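PDB 3EAF: ABC transporter, substrate binding protein from Aeropyrum pernix, which probably captures a solute outside the cell and passes it to the membrane components of an ABC importer. Local coordinates for residues A[5-10]-A[75-81]; A[9-13]-A[24-29]; A[68-72]-A[94-100]. All blocks are in the same frame, centred on the assembly; numbering follows the deposited sequence.

Overall arrangement
All three contacts lie in the lobe built on the six-stranded, mostly parallel sheet, one of the two Rossmann-like lobes that in periplasmic binding proteins typically close around a solute. Interaction 1 joins the neighbouring strands 3-11 and 79-82. Interaction 2 starts from the same strand, sharing L9 and L10, and lays helix 18-38 on one face; its centre is 13 Å from that of interaction 1. Interaction 3, centred 9 Å from interaction 1, pairs helices 61-74 and 85-98 on the opposite face. Along the chain, interaction 2 closes first, while the segments of interactions 1 and 3 alternate, interleaving strands and helices. Together they give a three-layer alpha/beta/alpha sandwich, with the F71 ring against L9 N.

Interaction 1 (A[5-10]-A[75-81]); sequences INVGLL and YGVIAII
Set strand 5-10 beside 75-81 so that both run the same way, the axes of 5-10 and 79-81 approaching to 4.5 Å at 27°. G8 pairs with I80 and L9 with I81, CA-CA 4.4 and 4.8 Å. Before that, the second segment takes three steps, V77 to I80, where the first takes two, N6 to G8; the extra step falls at I78, psi near -4°. The ladder reads I78 N to N6 O 3.1 Å, G8 N to A79 O 3.0 Å, I81 N to G8 O 2.8 Å and L10 N to I81 O 2.8 Å. These are two central parallel strands of a Rossmann-like sheet. Glycine at 8 makes a hollow into which I80 CG1 and V77 CG1 lean, the latter 3.6 Å from G8 N, with the F71 ring of helix 61-74 over it. On the other face V7 CG1 meets I81 CG1 at 4.2 Å and L9 CD1 meets I81 CG2 at 3.8 Å, beneath helix 18-38. I78 (p rotamer) bends its CD1 to I5 CG2, 3.6 Å away. G76 has positive phi just after helix 61-74; N6 ND2 (rotamer m) reaches Y75 O at 2.7 Å, and a water bridges N6 N and G76 O.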
ATOM      1  N   ILE A   5      -5.293  17.851 -18.190  1.00 14.15           N
ATOM      2  CA  ILE A   5      -4.060  17.065 -18.133  1.00 13.11           C
ATOM      3  C   ILE A   5      -4.392  15.585 -18.299  1.00 12.94           C
ATOM      4  O   ILE A   5      -5.487  15.147 -17.933  1.00 13.03           O
ATOM      5  CB  ILE A   5      -3.262  17.294 -16.814  1.00 13.09           C
ATOM      6  CG1 ILE A   5      -4.101  16.899 -15.587  1.00 12.43           C
ATOM      7  CG2 ILE A   5      -2.764  18.748 -16.728  1.00 13.01           C
ATOM      8  CD1 ILE A   5      -3.316  16.804 -14.291  1.00 12.51           C
ATOM      9  N   ASN A   6      -3.456  14.825 -18.865  1.00 12.12           N
ATOM     10  CA  ASN A   6      -3.625  13.379 -18.992  1.00 11.72           C
ATOM     11  C   ASN A   6      -2.887  12.630 -17.878  1.00 10.96           C
ATOM     12  O   ASN A   6      -1.738  12.942 -17.556  1.00 10.43           O
ATOM     13  CB  ASN A   6      -3.159  12.887 -20.367  1.00 11.91           C
ATOM     14  CG  ASN A   6      -3.966  13.484 -21.517  1.00 12.64           C
ATOM     15  OD1 ASN A   6      -5.138  13.859 -21.368  1.00 13.28           O
ATOM     16  ND2 ASN A   6      -3.342  13.548 -22.684  1.00 14.53           N
ATOM     17  N   VAL A   7      -3.566  11.650 -17.290  1.00 10.16           N
ATOM     18  CA  VAL A   7      -3.022  10.884 -16.172  1.00  9.62           C
ATOM     19  C   VAL A   7      -3.251   9.389 -16.410  1.00  9.09           C
ATOM     20  O   VAL A   7      -4.368   8.966 -16.679  1.00  9.07           O
ATOM     21  CB  VAL A   7      -3.657  11.337 -14.820  1.00  9.67           C
ATOM     22  CG1 VAL A   7      -3.237  10.418 -13.676  1.00  9.51           C
ATOM     23  CG2 VAL A   7      -3.280  12.790 -14.501  1.00  9.62           C
ATOM     24  N   GLY A   8      -2.186   8.597 -16.334  1.00  8.89           N
ATOM     25  CA  GLY A   8      -2.303   7.153 -16.462  1.00  8.55           C
ATOM     26  C   GLY A   8      -2.793   6.506 -15.181  1.00  8.63           C
ATOM     27  O   GLY A   8      -2.466   6.948 -14.080  1.00  8.44           O
ATOM     28  N   LEU A   9      -3.604   5.465 -15.332  1.00  8.80           N
ATOM     29  CA  LEU A   9      -4.043   4.656 -14.205  1.00  8.47           C
ATOM     30  C   LEU A   9      -3.719   3.198 -14.511  1.00  8.43           C
ATOM     31  O   LEU A   9      -4.421   2.546 -15.283  1.00  8.29           O
ATOM     32  CB  LEU A   9      -5.545   4.851 -13.935  1.00  8.73           C
ATOM     33  CG  LEU A   9      -6.204   3.969 -12.868  1.00  7.98           C
ATOM     34  CD1 LEU A   9      -5.527   4.117 -11.512  1.00  8.34           C
ATOM     35  CD2 LEU A   9      -7.692   4.272 -12.761  1.00  8.31           C
ATOM     36  N   LEU A  10      -2.648   2.704 -13.896  1.00  8.15           N
ATOM     37  CA  LEU A  10      -2.199   1.334 -14.088  1.00  8.85           C
ATOM     38  C   LEU A  10      -2.705   0.462 -12.938  1.00  8.88           C
ATOM     39  O   LEU A  10      -2.368   0.696 -11.777  1.00  9.16           O
ATOM     40  CB  LEU A  10      -0.667   1.297 -14.172  1.00  8.36           C
ATOM     41  CG  LEU A  10       0.006   0.029 -14.699  1.00  8.13           C
ATOM     42  CD1 LEU A  10      -0.056  -0.040 -16.223  1.00  6.92           C
ATOM     43  CD2 LEU A  10       1.450  -0.015 -14.215  1.00  8.10           C
ATOM     44  N   TYR A  75      -0.286   9.504 -25.011  1.00 14.79           N
ATOM     45  CA  TYR A  75      -1.090  10.467 -24.239  1.00 14.24           C
ATOM     46  C   TYR A  75      -0.304  11.623 -23.640  1.00 13.65           C
ATOM     47  O   TYR A  75      -0.899  12.597 -23.182  1.00 13.76           O
ATOM     48  CB  TYR A  75      -1.896   9.762 -23.147  1.00 14.14           C
ATOM     49  CG  TYR A  75      -2.958   8.834 -23.682  1.00 14.78           C
ATOM     50  CD1 TYR A  75      -4.157   9.337 -24.201  1.00 14.43           C
ATOM     51  CD2 TYR A  75      -2.769   7.455 -23.673  1.00 13.67           C
ATOM     52  CE1 TYR A  75      -5.134   8.486 -24.696  1.00 15.13           C
ATOM     53  CE2 TYR A  75      -3.742   6.593 -24.171  1.00 14.75           C
ATOM     54  CZ  TYR A  75      -4.919   7.115 -24.680  1.00 14.92           C
ATOM     55  OH  TYR A  75      -5.882   6.266 -25.167  1.00 15.37           O
ATOM     56  N   GLY A  76       1.021  11.522 -23.655  1.00 13.34           N
ATOM     57  CA  GLY A  76       1.872  12.495 -22.977  1.00 13.23           C
ATOM     58  C   GLY A  76       1.424  12.792 -21.551  1.00 13.13           C
ATOM     59  O   GLY A  76       1.290  13.957 -21.169  1.00 13.42           O
ATOM     60  N   VAL A  77       1.178  11.748 -20.760  1.00 12.66           N
ATOM     61  CA  VAL A  77       0.747  11.935 -19.365  1.00 12.03           C
ATOM     62  C   VAL A  77       1.802  12.700 -18.568  1.00 11.81           C
ATOM     63  O   VAL A  77       2.987  12.632 -18.891  1.00 11.60           O
ATOM     64  CB  VAL A  77       0.412  10.590 -18.651  1.00 11.95           C
ATOM     65  CG1 VAL A  77      -0.687   9.835 -19.400  1.00 11.39           C
ATOM     66  CG2 VAL A  77       1.661   9.717 -18.476  1.00 12.02           C
ATOM     67  N   ILE A  78       1.367  13.444 -17.548  1.00 11.48           N
ATOM     68  CA  ILE A  78       2.304  14.140 -16.658  1.00 11.05           C
ATOM     69  C   ILE A  78       2.364  13.462 -15.292  1.00 10.73           C
ATOM     70  O   ILE A  78       3.145  13.853 -14.423  1.00 10.28           O
ATOM     71  CB  ILE A  78       1.976  15.663 -16.483  1.00 11.03           C
ATOM     72  CG1 ILE A  78       0.540  15.876 -15.986  1.00 11.33           C
ATOM     73  CG2 ILE A  78       2.224  16.426 -17.791  1.00 11.84           C
ATOM     74  CD1 ILE A  78       0.287  17.268 -15.441  1.00 10.99           C
ATOM     75  N   ALA A  79       1.519  12.449 -15.115  1.00 10.27           N
ATOM     76  CA  ALA A  79       1.464  11.687 -13.874  1.00  9.81           C
ATOM     77  C   ALA A  79       0.850  10.316 -14.135  1.00  9.44           C
ATOM     78  O   ALA A  79       0.049  10.155 -15.053  1.00  9.15           O
ATOM     79  CB  ALA A  79       0.661  12.446 -12.803  1.00  9.58           C
ATOM     80  N   ILE A  80       1.255   9.334 -13.330  1.00  9.17           N
ATOM     81  CA  ILE A  80       0.684   7.992 -13.373  1.00  9.07           C
ATOM     82  C   ILE A  80       0.351   7.536 -11.964  1.00  9.06           C
ATOM     83  O   ILE A  80       1.168   7.671 -11.039  1.00  9.07           O
ATOM     84  CB  ILE A  80       1.646   6.960 -14.028  1.00  9.09           C
ATOM     85  CG1 ILE A  80       1.853   7.287 -15.511  1.00  8.92           C
ATOM     86  CG2 ILE A  80       1.100   5.529 -13.879  1.00  9.45           C
ATOM     87  CD1 ILE A  80       3.068   6.588 -16.143  1.00  9.34           C
ATOM     88  N   ILE A  81      -0.862   7.014 -11.814  1.00  8.83           N
ATOM     89  CA  ILE A  81      -1.286   6.336 -10.603  1.00  8.59           C
ATOM     90  C   ILE A  81      -1.046   4.859 -10.866  1.00  8.84           C
ATOM     91  O   ILE A  81      -1.758   4.238 -11.667  1.00  9.24           O
ATOM     92  CB  ILE A  81      -2.778   6.625 -10.288  1.00  8.83           C
ATOM     93  CG1 ILE A  81      -3.027   8.145 -10.180  1.00  8.54           C
ATOM     94  CG2 ILE A  81      -3.250   5.853  -9.035  1.00  7.92           C
ATOM     95  CD1 ILE A  81      -2.311   8.854  -9.017  1.00  8.96           C
TER
HETATM   96  O   HOH W   1      -1.065  15.796 -19.845  1.00 22.54           O

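Interaction 2 (A[9-13]-A[24-29]); sequences LLVDE and YSLGAE
This is the first beta-alpha unit of the Rossmann-like lobe: strand 9-11 ends, the chain turns through D12 and E13, and helix 24-29 runs back over the sheet. The two axes make 163°, nearly antiparallel, and approach to 9.3 Å, with L9 opposite A28 (CA-CA 8.0 Å) and V11 opposite S25 (6.1 Å). L9, S25 and V11 carry most of the contact. L9 and V11, two residues apart on an extended strand, point their side chains at the helix, while L10 between them points away. L9, chi1 t and chi2 p, sets its methyls against A28 and its neighbour E29: CD1 is 3.7 Å from A28 CB, and CD2 is 3.9 Å from E29 CG. Beyond CG, the E29 carboxylate goes to Y52 and K54. V11, rotamer m, puts CG1 3.7 Å from S25 CB and 4.2 Å from Y24 CD2, at the edge of that ring; the Y24 hydroxyl bonds N296. S25, small and t, faces the strand and lets the helix come in close beside V11. E13 then swings its side chain back to the helix, where its OE2, also paired with K54, accepts a hydrogen bond from S25 OG at 2.8 Å.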
ATOM      1  N   LEU A   9      -3.604   5.465 -15.332  1.00  8.80           N
ATOM      2  CA  LEU A   9      -4.043   4.656 -14.205  1.00  8.47           C
ATOM      3  C   LEU A   9      -3.719   3.198 -14.511  1.00  8.43           C
ATOM      4  O   LEU A   9      -4.421   2.546 -15.283  1.00  8.29           O
ATOM      5  CB  LEU A   9      -5.545   4.851 -13.935  1.00  8.73           C
ATOM      6  CG  LEU A   9      -6.204   3.969 -12.868  1.00  7.98           C
ATOM      7  CD1 LEU A   9      -5.527   4.117 -11.512  1.00  8.34           C
ATOM      8  CD2 LEU A   9      -7.692   4.272 -12.761  1.00  8.31           C
ATOM      9  N   LEU A  10      -2.648   2.704 -13.896  1.00  8.15           N
ATOM     10  CA  LEU A  10      -2.199   1.334 -14.088  1.00  8.85           C
ATOM     11  C   LEU A  10      -2.705   0.462 -12.938  1.00  8.88           C
ATOM     12  O   LEU A  10      -2.368   0.696 -11.777  1.00  9.16           O
ATOM     13  CB  LEU A  10      -0.667   1.297 -14.172  1.00  8.36           C
ATOM     14  CG  LEU A  10       0.006   0.029 -14.699  1.00  8.13           C
ATOM     15  CD1 LEU A  10      -0.056  -0.040 -16.223  1.00  6.92           C
ATOM     16  CD2 LEU A  10       1.450  -0.015 -14.215  1.00  8.10           C
ATOM     17  N   VAL A  11      -3.533  -0.524 -13.265  1.00  9.37           N
ATOM     18  CA  VAL A  11      -4.192  -1.347 -12.246  1.00  9.34           C
ATOM     19  C   VAL A  11      -4.086  -2.843 -12.525  1.00  9.84           C
ATOM     20  O   VAL A  11      -3.842  -3.262 -13.659  1.00  9.70           O
ATOM     21  CB  VAL A  11      -5.687  -0.952 -12.052  1.00  9.50           C
ATOM     22  CG1 VAL A  11      -5.804   0.462 -11.481  1.00  8.99           C
ATOM     23  CG2 VAL A  11      -6.493  -1.084 -13.356  1.00  8.88           C
ATOM     24  N   ASP A  12      -4.259  -3.644 -11.477  1.00  9.94           N
ATOM     25  CA  ASP A  12      -4.412  -5.082 -11.643  1.00 10.37           C
ATOM     26  C   ASP A  12      -5.843  -5.476 -11.296  1.00 10.54           C
ATOM     27  O   ASP A  12      -6.191  -5.615 -10.124  1.00 10.47           O
ATOM     28  CB  ASP A  12      -3.405  -5.850 -10.778  1.00  9.89           C
ATOM     29  CG  ASP A  12      -3.513  -7.355 -10.955  1.00 10.80           C
ATOM     30  OD1 ASP A  12      -4.318  -7.802 -11.802  1.00  9.81           O
ATOM     31  OD2 ASP A  12      -2.791  -8.094 -10.250  1.00 11.32           O
ATOM     32  N   GLU A  13      -6.666  -5.657 -12.323  1.00 11.14           N
ATOM     33  CA  GLU A  13      -8.064  -6.032 -12.135  1.00 11.60           C
ATOM     34  C   GLU A  13      -8.347  -7.514 -12.373  1.00 11.44           C
ATOM     35  O   GLU A  13      -9.404  -8.017 -11.986  1.00 11.73           O
ATOM     36  CB  GLU A  13      -8.958  -5.187 -13.042  1.00 11.86           C
ATOM     37  CG  GLU A  13      -9.034  -3.723 -12.639  1.00 12.39           C
ATOM     38  CD  GLU A  13      -9.961  -2.920 -13.530  1.00 13.35           C
ATOM     39  OE1 GLU A  13     -10.107  -3.280 -14.719  1.00 16.47           O
ATOM     40  OE2 GLU A  13     -10.544  -1.925 -13.040  1.00 15.27           O
ATOM     41  N   TYR A  24      -8.784  -1.139  -5.273  1.00  8.31           N
ATOM     42  CA  TYR A  24      -7.912   0.004  -5.532  1.00  8.26           C
ATOM     43  C   TYR A  24      -8.332   0.747  -6.810  1.00  8.33           C
ATOM     44  O   TYR A  24      -8.399   1.981  -6.825  1.00  7.91           O
ATOM     45  CB  TYR A  24      -6.466  -0.476  -5.649  1.00  8.08           C
ATOM     46  CG  TYR A  24      -5.438   0.574  -6.012  1.00  8.71           C
ATOM     47  CD1 TYR A  24      -4.741   1.266  -5.018  1.00  7.47           C
ATOM     48  CD2 TYR A  24      -5.115   0.836  -7.347  1.00  7.30           C
ATOM     49  CE1 TYR A  24      -3.775   2.204  -5.340  1.00  6.81           C
ATOM     50  CE2 TYR A  24      -4.143   1.781  -7.675  1.00  7.46           C
ATOM     51  CZ  TYR A  24      -3.479   2.458  -6.668  1.00  7.78           C
ATOM     52  OH  TYR A  24      -2.514   3.399  -6.984  1.00  8.67           O
ATOM     53  N   SER A  25      -8.594  -0.007  -7.876  1.00  8.40           N
ATOM     54  CA  SER A  25      -9.026   0.585  -9.152  1.00  8.81           C
ATOM     55  C   SER A  25     -10.340   1.347  -9.012  1.00  8.89           C
ATOM     56  O   SER A  25     -10.472   2.463  -9.517  1.00  9.45           O
ATOM     57  CB  SER A  25      -9.165  -0.472 -10.244  1.00  8.59           C
ATOM     58  OG  SER A  25      -9.521   0.165 -11.457  1.00  8.90           O
ATOM     59  N   LEU A  26     -11.309   0.736  -8.332  1.00  8.99           N
ATOM     60  CA  LEU A  26     -12.580   1.384  -8.046  1.00  9.21           C
ATOM     61  C   LEU A  26     -12.390   2.692  -7.275  1.00  8.98           C
ATOM     62  O   LEU A  26     -13.020   3.699  -7.603  1.00  9.15           O
ATOM     63  CB  LEU A  26     -13.520   0.438  -7.281  1.00  9.40           C
ATOM     64  CG  LEU A  26     -14.856   0.994  -6.757  1.00  9.98           C
ATOM     65  CD1 LEU A  26     -15.717   1.646  -7.859  1.00 11.93           C
ATOM     66  CD2 LEU A  26     -15.646  -0.097  -6.034  1.00  9.98           C
ATOM     67  N   GLY A  27     -11.539   2.674  -6.251  1.00  8.02           N
ATOM     68  CA  GLY A  27     -11.280   3.875  -5.456  1.00  7.94           C
ATOM     69  C   GLY A  27     -10.603   4.981  -6.240  1.00  7.91           C
ATOM     70  O   GLY A  27     -10.918   6.155  -6.063  1.00  8.03           O
ATOM     71  N   ALA A  28      -9.660   4.612  -7.100  1.00  8.09           N
ATOM     72  CA  ALA A  28      -8.966   5.591  -7.937  1.00  8.23           C
ATOM     73  C   ALA A  28      -9.921   6.258  -8.930  1.00  8.62           C
ATOM     74  O   ALA A  28      -9.869   7.471  -9.124  1.00  8.30           O
ATOM     75  CB  ALA A  28      -7.787   4.941  -8.676  1.00  8.37           C
ATOM     76  N   GLU A  29     -10.796   5.462  -9.541  1.00  9.05           N
ATOM     77  CA  GLU A  29     -11.773   5.978 -10.499  1.00  9.82           C
ATOM     78  C   GLU A  29     -12.797   6.870  -9.808  1.00  9.58           C
ATOM     79  O   GLU A  29     -13.113   7.948 -10.310  1.00 10.10           O
ATOM     80  CB  GLU A  29     -12.460   4.847 -11.257  1.00  9.83           C
ATOM     81  CG  GLU A  29     -11.580   4.220 -12.324  1.00 12.00           C
ATOM     82  CD  GLU A  29     -12.391   3.465 -13.363  1.00 14.93           C
ATOM     83  OE1 GLU A  29     -12.914   2.376 -13.050  1.00 15.94           O
ATOM     84  OE2 GLU A  29     -12.505   3.973 -14.494  1.00 17.22           O
TER

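Interaction 3 (A[68-72]-A[94-100]); sequences YREFR and QVDTDKI
Helices 68-72 and 94-98 run side by side in the same direction, 9° between axes 12.5 Å apart, so long side chains must bridge the gap. Y68 (chi1 t) points straight across. Its ring lies among apolar neighbours, with CE1 3.6 Å from V95 CG1 and 4.0 Å from I100 CD1, and its OH donates to D98 OD2 at 2.6 Å. F71 turns its ring to the sheet. The helix widens to a pi-type turn over 70-72, and R72, extended through chi1 and chi2 (both t), brings NH1 to D98 OD2 in a 2.9 Å salt bridge. Beyond D98 a Schellman motif with positive phi at K99 ends the helix and leads through I100 into strand 101-104, an alpha-to-beta link of the Rossmann-like lobe; the I100 side chain faces helix 68-72. D98 OD2 also receives Q94 NE2 at 3.1 Å from its own helix: three donors, one of them cationic, converge on one oxygen, consistent with a charged carboxylate.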
ATOM      1  N   TYR A  68       3.149   1.866 -20.114  1.00 12.99           N
ATOM      2  CA  TYR A  68       3.939   3.048 -19.762  1.00 13.15           C
ATOM      3  C   TYR A  68       4.327   3.847 -21.005  1.00 13.58           C
ATOM      4  O   TYR A  68       4.168   5.067 -21.042  1.00 13.53           O
ATOM      5  CB  TYR A  68       5.211   2.692 -18.982  1.00 12.27           C
ATOM      6  CG  TYR A  68       6.054   3.927 -18.723  1.00 12.05           C
ATOM      7  CD1 TYR A  68       5.681   4.845 -17.737  1.00 11.30           C
ATOM      8  CD2 TYR A  68       7.190   4.208 -19.494  1.00 10.21           C
ATOM      9  CE1 TYR A  68       6.424   6.000 -17.509  1.00 11.69           C
ATOM     10  CE2 TYR A  68       7.946   5.374 -19.267  1.00 11.53           C
ATOM     11  CZ  TYR A  68       7.554   6.259 -18.274  1.00 11.75           C
ATOM     12  OH  TYR A  68       8.278   7.404 -18.023  1.00 12.47           O
ATOM     13  N   ARG A  69       4.847   3.144 -22.013  1.00 14.06           N
ATOM     14  CA  ARG A  69       5.204   3.774 -23.277  1.00 14.90           C
ATOM     15  C   ARG A  69       3.975   4.408 -23.943  1.00 14.67           C
ATOM     16  O   ARG A  69       4.063   5.517 -24.445  1.00 14.70           O
ATOM     17  CB  ARG A  69       5.944   2.800 -24.205  1.00 14.52           C
ATOM     18  CG  ARG A  69       7.351   2.429 -23.696  1.00 16.04           C
ATOM     19  CD  ARG A  69       8.186   1.655 -24.725  1.00 16.09           C
ATOM     20  NE  ARG A  69       7.571   0.382 -25.111  1.00 18.88           N
ATOM     21  CZ  ARG A  69       7.778  -0.782 -24.494  1.00 20.34           C
ATOM     22  NH1 ARG A  69       8.592  -0.862 -23.441  1.00 20.30           N
ATOM     23  NH2 ARG A  69       7.167  -1.874 -24.932  1.00 20.57           N
ATOM     24  N   GLU A  70       2.832   3.721 -23.893  1.00 15.00           N
ATOM     25  CA  GLU A  70       1.558   4.266 -24.372  1.00 15.73           C
ATOM     26  C   GLU A  70       1.146   5.540 -23.622  1.00 15.34           C
ATOM     27  O   GLU A  70       0.797   6.543 -24.247  1.00 15.71           O
ATOM     28  CB  GLU A  70       0.434   3.220 -24.283  1.00 15.55           C
ATOM     29  CG  GLU A  70      -0.926   3.745 -24.765  1.00 16.72           C
ATOM     30  CD  GLU A  70      -2.041   2.703 -24.746  1.00 17.35           C
ATOM     31  OE1 GLU A  70      -2.054   1.824 -23.857  1.00 19.43           O
ATOM     32  OE2 GLU A  70      -2.934   2.780 -25.618  1.00 20.34           O
ATOM     33  N   PHE A  71       1.173   5.492 -22.290  1.00 15.08           N
ATOM     34  CA  PHE A  71       0.877   6.674 -21.471  1.00 14.66           C
ATOM     35  C   PHE A  71       1.744   7.865 -21.895  1.00 14.65           C
ATOM     36  O   PHE A  71       1.231   8.963 -22.106  1.00 14.69           O
ATOM     37  CB  PHE A  71       1.104   6.398 -19.972  1.00 14.18           C
ATOM     38  CG  PHE A  71       0.064   5.514 -19.326  1.00 13.70           C
ATOM     39  CD1 PHE A  71      -1.228   5.417 -19.834  1.00 13.45           C
ATOM     40  CD2 PHE A  71       0.378   4.807 -18.164  1.00 12.96           C
ATOM     41  CE1 PHE A  71      -2.181   4.606 -19.207  1.00 13.62           C
ATOM     42  CE2 PHE A  71      -0.561   3.994 -17.535  1.00 12.37           C
ATOM     43  CZ  PHE A  71      -1.845   3.892 -18.057  1.00 12.83           C
ATOM     44  N   ARG A  72       3.052   7.638 -22.014  1.00 14.67           N
ATOM     45  CA  ARG A  72       4.006   8.708 -22.329  1.00 15.11           C
ATOM     46  C   ARG A  72       3.918   9.178 -23.785  1.00 15.48           C
ATOM     47  O   ARG A  72       3.820  10.379 -24.053  1.00 15.33           O
ATOM     48  CB  ARG A  72       5.443   8.261 -22.027  1.00 14.88           C
ATOM     49  CG  ARG A  72       6.505   9.323 -22.328  1.00 15.07           C
ATOM     50  CD  ARG A  72       7.910   8.740 -22.306  1.00 15.25           C
ATOM     51  NE  ARG A  72       8.123   7.776 -23.382  1.00 15.51           N
ATOM     52  CZ  ARG A  72       9.010   6.783 -23.354  1.00 15.50           C
ATOM     53  NH1 ARG A  72       9.792   6.592 -22.296  1.00 15.40           N
ATOM     54  NH2 ARG A  72       9.106   5.970 -24.390  1.00 15.62           N
ATOM     55  N   GLN A  94      13.340   5.614 -15.443  1.00 15.94           N
ATOM     56  CA  GLN A  94      12.714   6.123 -16.660  1.00 16.59           C
ATOM     57  C   GLN A  94      11.730   7.280 -16.384  1.00 16.43           C
ATOM     58  O   GLN A  94      11.735   8.277 -17.109  1.00 16.32           O
ATOM     59  CB  GLN A  94      12.031   4.986 -17.437  1.00 16.82           C
ATOM     60  CG  GLN A  94      11.641   5.349 -18.882  1.00 18.51           C
ATOM     61  CD  GLN A  94      12.834   5.774 -19.732  1.00 20.23           C
ATOM     62  OE1 GLN A  94      13.854   5.085 -19.779  1.00 21.13           O
ATOM     63  NE2 GLN A  94      12.706   6.913 -20.410  1.00 20.09           N
ATOM     64  N   VAL A  95      10.907   7.152 -15.340  1.00 16.05           N
ATOM     65  CA  VAL A  95       9.952   8.223 -14.987  1.00 15.97           C
ATOM     66  C   VAL A  95      10.662   9.507 -14.526  1.00 15.82           C
ATOM     67  O   VAL A  95      10.132  10.608 -14.679  1.00 15.60           O
ATOM     68  CB  VAL A  95       8.858   7.775 -13.963  1.00 15.88           C
ATOM     69  CG1 VAL A  95       8.169   6.491 -14.433  1.00 16.47           C
ATOM     70  CG2 VAL A  95       9.423   7.593 -12.566  1.00 16.14           C
ATOM     71  N   ASP A  96      11.866   9.356 -13.980  1.00 15.82           N
ATOM     72  CA  ASP A  96      12.702  10.503 -13.636  1.00 16.40           C
ATOM     73  C   ASP A  96      13.173  11.197 -14.917  1.00 15.93           C
ATOM     74  O   ASP A  96      13.014  12.403 -15.069  1.00 15.50           O
ATOM     75  CB  ASP A  96      13.896  10.071 -12.770  1.00 16.75           C
ATOM     76  CG  ASP A  96      14.877  11.205 -12.516  1.00 18.93           C
ATOM     77  OD1 ASP A  96      14.443  12.297 -12.081  1.00 20.91           O
ATOM     78  OD2 ASP A  96      16.089  11.005 -12.744  1.00 21.36           O
ATOM     79  N   THR A  97      13.734  10.411 -15.835  1.00 15.87           N
ATOM     80  CA  THR A  97      14.127  10.890 -17.164  1.00 15.94           C
ATOM     81  C   THR A  97      12.970  11.615 -17.863  1.00 15.80           C
ATOM     82  O   THR A  97      13.133  12.740 -18.347  1.00 15.71           O
ATOM     83  CB  THR A  97      14.629   9.715 -18.031  1.00 15.98           C
ATOM     84  OG1 THR A  97      15.750   9.098 -17.385  1.00 16.54           O
ATOM     85  CG2 THR A  97      15.046  10.183 -19.414  1.00 17.01           C
ATOM     86  N   ASP A  98      11.800  10.976 -17.871  1.00 15.57           N
ATOM     87  CA  ASP A  98      10.613  11.487 -18.554  1.00 15.44           C
ATOM     88  C   ASP A  98       9.830  12.547 -17.775  1.00 15.34           C
ATOM     89  O   ASP A  98       8.902  13.156 -18.317  1.00 15.00           O
ATOM     90  CB  ASP A  98       9.691  10.331 -18.928  1.00 15.29           C
ATOM     91  CG  ASP A  98      10.334   9.375 -19.905  1.00 16.11           C
ATOM     92  OD1 ASP A  98      11.210   9.822 -20.681  1.00 16.12           O
ATOM     93  OD2 ASP A  98       9.961   8.182 -19.897  1.00 15.14           O
ATOM     94  N   LYS A  99      10.201  12.747 -16.512  1.00 15.40           N
ATOM     95  CA  LYS A  99       9.577  13.747 -15.635  1.00 15.41           C
ATOM     96  C   LYS A  99       8.084  13.513 -15.420  1.00 14.90           C
ATOM     97  O   LYS A  99       7.276  14.443 -15.519  1.00 15.07           O
ATOM     98  CB  LYS A  99       9.835  15.175 -16.142  1.00 15.72           C
ATOM     99  CG  LYS A  99      11.301  15.537 -16.284  1.00 16.89           C
ATOM    100  CD  LYS A  99      11.473  17.052 -16.228  1.00 20.43           C
ATOM    101  CE  LYS A  99      12.614  17.542 -17.108  1.00 21.86           C
ATOM    102  NZ  LYS A  99      13.929  17.005 -16.682  1.00 24.04           N
ATOM    103  N   ILE A 100       7.728  12.264 -15.130  1.00 14.41           N
ATOM    104  CA  ILE A 100       6.338  11.873 -14.876  1.00 13.71           C
ATOM    105  C   ILE A 100       6.179  11.528 -13.393  1.00 13.49           C
ATOM    106  O   ILE A 100       6.850  10.614 -12.888  1.00 13.41           O
ATOM    107  CB  ILE A 100       5.920  10.664 -15.768  1.00 13.91           C
ATOM    108  CG1 ILE A 100       5.986  11.046 -17.257  1.00 14.04           C
ATOM    109  CG2 ILE A 100       4.520  10.142 -15.385  1.00 13.79           C
ATOM    110  CD1 ILE A 100       5.678   9.899 -18.235  1.00 13.69           C
TER